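Local structure of cell division protein FtsZ 1 (Methanocaldococcus jannaschii, 2VAP) at residues 261-266 with 299-303; 194-198 with 273-277. The protein binds and probably hydrolyses GTP and, as a tubulin homologue, polymerises into the contractile Z ring that marks the site of cell division. One frame throughout, in Å; residues are numbered along the deposited sequence.

Interaction 1: 261-266 with 299-303; sequences RAKEAV and EAREV
Two near-parallel helices pack side by side in the C-terminal domain of FtsZ: the first turns of helix 261-270 lie against the early part of helix 297-310, and both rest on the mixed four-stranded sheet. The local axes approach to 8.9 Å and cross at -30°, N termini at the same end, with regular alpha geometry throughout. The register sets A262 opposite E299 (CA-CA 5.7 Å) and V266 opposite V303 (CA-CA 5.6 Å), one helical turn apart on each side. The small A262 permits the close approach: its CB lies 3.8 Å from E299 O and 4.2 Å from V303 CG2. One turn on, V266 (chi1 p) and V303 (chi1 t) meet at CG2 to CG1, 3.7 Å, and V303 also covers I287 and V289 of strand 284-291. At the N-terminal end R261, p at chi1 and then extended, reaches across to E299 (chi1 m, chi2 t) in a two-pronged salt bridge: NE to OE1 2.7 Å, almost linear, and NH1 to OE2 3.1 Å. NH1 also pairs with D294. Waters bridge two backbone amides of the first helix turn to carboxylates on the other helix: water 1 joins A262 N (3.1 Å) to E299 OE1 (2.7 Å), water 2 joins K263 N (3.1 Å) to E302 OE1 (3.0 Å). Amides with no helical acceptor are thus satisfied by solvent that acidic side chains hold in place. The chemistry is graded, apolar toward the sheet and charged or hydrated at the N-terminal end and on the solvent side, where K263 and E302 lie, so close packing and polar pairing fix the same register.

Interaction 2: 194-198 with 273-277; sequences KLFEI and PLLDV
K194 opens a short turn, only weakly helical over 195-198, that follows the last strand of the GTPase domain and meets the loop 273-277 of the C-terminal domain. Its CB points at P273, with CA-CA 5.6 Å and CB to CB 4.1 Å, and chi1 to chi3 all m curl the chain so that CE rests 3.3 Å from P273 O and CD 3.8 Å from D276 OD1. K194 NZ forms a salt-bridged hydrogen bond to E197 OE2 at 2.7 Å within its own segment and a long salt bridge of 3.9 Å to D276 OD2, an oxygen also paired with R353. L195 (m, t) starts away from the loop, yet its CD2 lies 3.8 Å from L274 CD2; both leucines also touch V214 of helix 204-227, and the L195 side chain is about 7 Å from the bound GDP at nearest atoms. E197, whose N donates to K194 O (3.1 Å), places OE1 3.4 Å from P273 CB. I198 (m, t) closes the turn, with CG1 3.8 Å from P273 CG and CD1 4.4 Å from L274 CG. Opposite, P273 and L274 keep helix-like backbone angles; L275 and D276 then each centre an inverse gamma turn (phi/psi -81/70 and -83/60), and D276 (chi1 t) turns back toward K194. No hydrogen bond crosses between the segments. The proline ring sits among K194, E197 and I198, so this join between the two domains of FtsZ relies on apolar packing around P273 and L274, with the K194-E197-D276 charge network along one side.

From the N terminus, the chain passes through the GTPase domain to 194-198, follows the long helix 204-227 into the C-terminal domain, forms strand 249-256 and enters helix 261-270, where interaction 1 begins. The loop 273-277 just beyond that helix closes interaction 2 back onto the GTPase domain; only after strand 284-291 does helix 297-310 close interaction 1. The two closures therefore cross: helix 261-270 serves interaction 1 and the loop just after it serves interaction 2. Interaction 1 is internal to the C-terminal domain, whereas interaction 2 spans the domains near the nucleotide. Their centres are 21 Å apart and their nearest atoms about 7 Å, without touching.

Interaction 1: 261-266 with 299-303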
loop_
_atom_site.group_PDB
_atom_site.type_symbol
_atom_site.label_atom_id
_atom_site.label_comp_id
_atom_site.label_asym_id
_atom_site.label_seq_id
_atom_site.Cartn_x
_atom_site.Cartn_y
_atom_site.Cartn_z
ATOM N N ARG A 261 14.050 16.398 14.529
ATOM C CA ARG A 261 13.065 15.349 14.238
ATOM C C ARG A 261 12.984 14.951 12.762
ATOM O O ARG A 261 12.894 13.762 12.448
ATOM C CB ARG A 261 11.680 15.725 14.786
ATOM C CG ARG A 261 11.141 17.067 14.307
ATOM C CD ARG A 261 9.840 17.434 15.002
ATOM N NE ARG A 261 9.150 18.508 14.288
ATOM C CZ ARG A 261 7.950 18.985 14.605
ATOM N NH1 ARG A 261 7.422 19.963 13.879
ATOM N NH2 ARG A 261 7.274 18.497 15.637
ATOM N N ALA A 262 13.018 15.939 11.869
ATOM C CA ALA A 262 12.923 15.693 10.428
ATOM C C ALA A 262 14.146 14.954 9.889
ATOM O O ALA A 262 14.013 14.035 9.077
ATOM C CB ALA A 262 12.709 17.000 9.673
ATOM N N LYS A 263 15.328 15.357 10.353
ATOM C CA LYS A 263 16.588 14.741 9.944
ATOM C C LYS A 263 16.679 13.288 10.413
ATOM O O LYS A 263 17.119 12.415 9.664
ATOM C CB LYS A 263 17.776 15.551 10.477
ATOM C CG LYS A 263 19.117 15.206 9.835
ATOM C CD LYS A 263 20.270 15.995 10.452
ATOM C CE LYS A 263 20.769 15.368 11.751
ATOM N NZ LYS A 263 21.465 14.068 11.530
ATOM N N GLU A 264 16.260 13.040 11.652
ATOM C CA GLU A 264 16.295 11.695 12.226
ATOM C C GLU A 264 15.232 10.777 11.622
ATOM O O GLU A 264 15.469 9.580 11.453
ATOM C CB GLU A 264 16.161 11.746 13.750
ATOM C CG GLU A 264 17.402 12.269 14.467
ATOM C CD GLU A 264 17.366 12.042 15.969
ATOM O OE1 GLU A 264 16.949 10.946 16.406
ATOM O OE2 GLU A 264 17.764 12.960 16.716
ATOM N N ALA A 265 14.070 11.343 11.297
ATOM C CA ALA A 265 12.978 10.579 10.686
ATOM C C ALA A 265 13.337 10.064 9.292
ATOM O O ALA A 265 13.083 8.900 8.976
ATOM C CB ALA A 265 11.695 11.404 10.643
ATOM N N VAL A 266 13.928 10.928 8.466
ATOM C CA VAL A 266 14.333 10.538 7.112
ATOM C C VAL A 266 15.514 9.557 7.125
ATOM O O VAL A 266 15.578 8.648 6.293
ATOM C CB VAL A 266 14.601 11.770 6.185
ATOM C CG1 VAL A 266 15.807 12.584 6.653
ATOM C CG2 VAL A 266 14.775 11.332 4.738
ATOM N N GLU A 299 11.128 21.699 7.112
ATOM C CA GLU A 299 11.303 20.323 7.581
ATOM C C GLU A 299 11.042 19.317 6.463
ATOM O O GLU A 299 11.829 18.388 6.261
ATOM C CB GLU A 299 10.385 20.033 8.771
ATOM C CG GLU A 299 10.879 20.599 10.093
ATOM C CD GLU A 299 9.971 20.247 11.255
ATOM O OE1 GLU A 299 10.454 19.592 12.201
ATOM O OE2 GLU A 299 8.779 20.619 11.224
ATOM N N ALA A 300 9.941 19.516 5.740
ATOM C CA ALA A 300 9.578 18.660 4.610
ATOM C C ALA A 300 10.637 18.704 3.508
ATOM O O ALA A 300 11.019 17.664 2.971
ATOM C CB ALA A 300 8.212 19.051 4.062
ATOM N N ARG A 301 11.112 19.909 3.190
ATOM C CA ARG A 301 12.167 20.103 2.193
ATOM C C ARG A 301 13.465 19.391 2.571
ATOM O O ARG A 301 14.149 18.844 1.705
ATOM C CB ARG A 301 12.431 21.595 1.968
ATOM C CG ARG A 301 11.393 22.288 1.094
ATOM C CD ARG A 301 11.623 23.794 1.037
ATOM N NE ARG A 301 12.858 24.144 0.336
ATOM C CZ ARG A 301 13.306 25.386 0.164
ATOM N NH1 ARG A 301 12.625 26.422 0.638
ATOM N NH2 ARG A 301 14.442 25.593 -0.487
ATOM N N GLU A 302 13.791 19.402 3.864
ATOM C CA GLU A 302 14.975 18.713 4.385
ATOM C C GLU A 302 14.895 17.206 4.134
ATOM O O GLU A 302 15.886 16.582 3.744
ATOM C CB GLU A 302 15.152 19.003 5.881
ATOM C CG GLU A 302 16.469 18.502 6.473
ATOM C CD GLU A 302 16.652 18.875 7.938
ATOM O OE1 GLU A 302 15.641 19.019 8.662
ATOM O OE2 GLU A 302 17.815 19.018 8.370
ATOM N N VAL A 303 13.710 16.636 4.352
ATOM C CA VAL A 303 13.455 15.214 4.108
ATOM C C VAL A 303 13.670 14.863 2.632
ATOM O O VAL A 303 14.396 13.915 2.314
ATOM C CB VAL A 303 12.023 14.804 4.566
ATOM C CG1 VAL A 303 11.690 13.375 4.140
ATOM C CG2 VAL A 303 11.875 14.957 6.076
HETATM O O HOH W 1 13.102 19.054 12.325
HETATM O O HOH W 2 15.534 18.169 11.532
#

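Interaction 2: 194-198 with 273-277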
loop_
_atom_site.group_PDB
_atom_site.type_symbol
_atom_site.label_atom_id
_atom_site.label_comp_id
_atom_site.label_asym_id
_atom_site.label_seq_id
_atom_site.Cartn_x
_atom_site.Cartn_y
_atom_site.Cartn_z
ATOM N N LYS A 194 11.484 -8.907 7.865
ATOM C CA LYS A 194 12.313 -7.753 8.227
ATOM C C LYS A 194 11.772 -6.963 9.425
ATOM O O LYS A 194 12.497 -6.162 10.019
ATOM C CB LYS A 194 12.534 -6.829 7.021
ATOM C CG LYS A 194 13.220 -7.491 5.819
ATOM C CD LYS A 194 14.576 -8.118 6.160
ATOM C CE LYS A 194 15.685 -7.083 6.238
ATOM N NZ LYS A 194 17.034 -7.713 6.275
ATOM N N LEU A 195 10.509 -7.198 9.782
ATOM C CA LEU A 195 9.925 -6.596 10.984
ATOM C C LEU A 195 10.630 -7.088 12.246
ATOM O O LEU A 195 10.662 -6.389 13.261
ATOM C CB LEU A 195 8.423 -6.886 11.077
ATOM C CG LEU A 195 7.515 -6.323 9.982
ATOM C CD1 LEU A 195 6.133 -6.941 10.083
ATOM C CD2 LEU A 195 7.434 -4.805 10.053
ATOM N N PHE A 196 11.203 -8.288 12.167
ATOM C CA PHE A 196 11.955 -8.864 13.281
ATOM C C PHE A 196 13.316 -8.193 13.503
ATOM O O PHE A 196 14.001 -8.484 14.485
ATOM C CB PHE A 196 12.115 -10.378 13.107
ATOM C CG PHE A 196 10.903 -11.176 13.525
ATOM C CD1 PHE A 196 10.197 -10.852 14.683
ATOM C CD2 PHE A 196 10.489 -12.272 12.775
ATOM C CE1 PHE A 196 9.084 -11.595 15.076
ATOM C CE2 PHE A 196 9.380 -13.024 13.162
ATOM C CZ PHE A 196 8.675 -12.681 14.313
ATOM N N GLU A 197 13.706 -7.305 12.591
ATOM C CA GLU A 197 14.873 -6.451 12.806
ATOM C C GLU A 197 14.471 -5.201 13.587
ATOM O O GLU A 197 15.291 -4.609 14.292
ATOM C CB GLU A 197 15.542 -6.073 11.480
ATOM C CG GLU A 197 16.314 -7.217 10.829
ATOM C CD GLU A 197 17.156 -6.782 9.638
ATOM O OE1 GLU A 197 17.314 -5.564 9.409
ATOM O OE2 GLU A 197 17.670 -7.672 8.927
ATOM N N ILE A 198 13.203 -4.815 13.460
ATOM C CA ILE A 198 12.646 -3.684 14.202
ATOM C C ILE A 198 12.224 -4.125 15.605
ATOM O O ILE A 198 12.536 -3.454 16.593
ATOM C CB ILE A 198 11.452 -3.029 13.453
ATOM C CG1 ILE A 198 11.864 -2.625 12.031
ATOM C CG2 ILE A 198 10.925 -1.815 14.226
ATOM C CD1 ILE A 198 10.700 -2.302 11.101
ATOM N N PRO A 273 14.778 -1.485 7.735
ATOM C CA PRO A 273 14.907 -2.892 7.344
ATOM C C PRO A 273 13.915 -3.295 6.251
ATOM O O PRO A 273 14.185 -4.228 5.492
ATOM C CB PRO A 273 14.597 -3.646 8.643
ATOM C CG PRO A 273 14.909 -2.677 9.724
ATOM C CD PRO A 273 14.500 -1.346 9.176
ATOM N N LEU A 274 12.788 -2.590 6.172
ATOM C CA LEU A 274 11.758 -2.869 5.168
ATOM C C LEU A 274 12.202 -2.531 3.742
ATOM O O LEU A 274 11.660 -3.075 2.776
ATOM C CB LEU A 274 10.449 -2.151 5.518
ATOM C CG LEU A 274 9.776 -2.534 6.842
ATOM C CD1 LEU A 274 8.610 -1.604 7.139
ATOM C CD2 LEU A 274 9.321 -3.993 6.846
ATOM N N LEU A 275 13.179 -1.633 3.612
ATOM C CA LEU A 275 13.817 -1.375 2.323
ATOM C C LEU A 275 14.862 -2.457 2.050
ATOM O O LEU A 275 16.070 -2.198 2.075
ATOM C CB LEU A 275 14.450 0.023 2.283
ATOM C CG LEU A 275 13.554 1.240 2.039
ATOM C CD1 LEU A 275 14.359 2.523 2.179
ATOM C CD2 LEU A 275 12.876 1.180 0.669
ATOM N N ASP A 276 14.376 -3.668 1.790
ATOM C CA ASP A 276 15.223 -4.848 1.621
ATOM C C ASP A 276 15.770 -4.935 0.193
ATOM O O ASP A 276 15.530 -5.910 -0.526
ATOM C CB ASP A 276 14.435 -6.113 1.996
ATOM C CG ASP A 276 15.332 -7.316 2.259
ATOM O OD1 ASP A 276 14.795 -8.441 2.332
ATOM O OD2 ASP A 276 16.563 -7.147 2.396
ATOM N N VAL A 277 16.511 -3.899 -0.199
ATOM C CA VAL A 277 17.072 -3.768 -1.544
ATOM C C VAL A 277 18.174 -2.704 -1.547
ATOM O O VAL A 277 18.198 -1.824 -0.683
ATOM C CB VAL A 277 15.966 -3.414 -2.597
ATOM C CG1 VAL A 277 15.385 -2.018 -2.353
ATOM C CG2 VAL A 277 16.492 -3.546 -4.026
#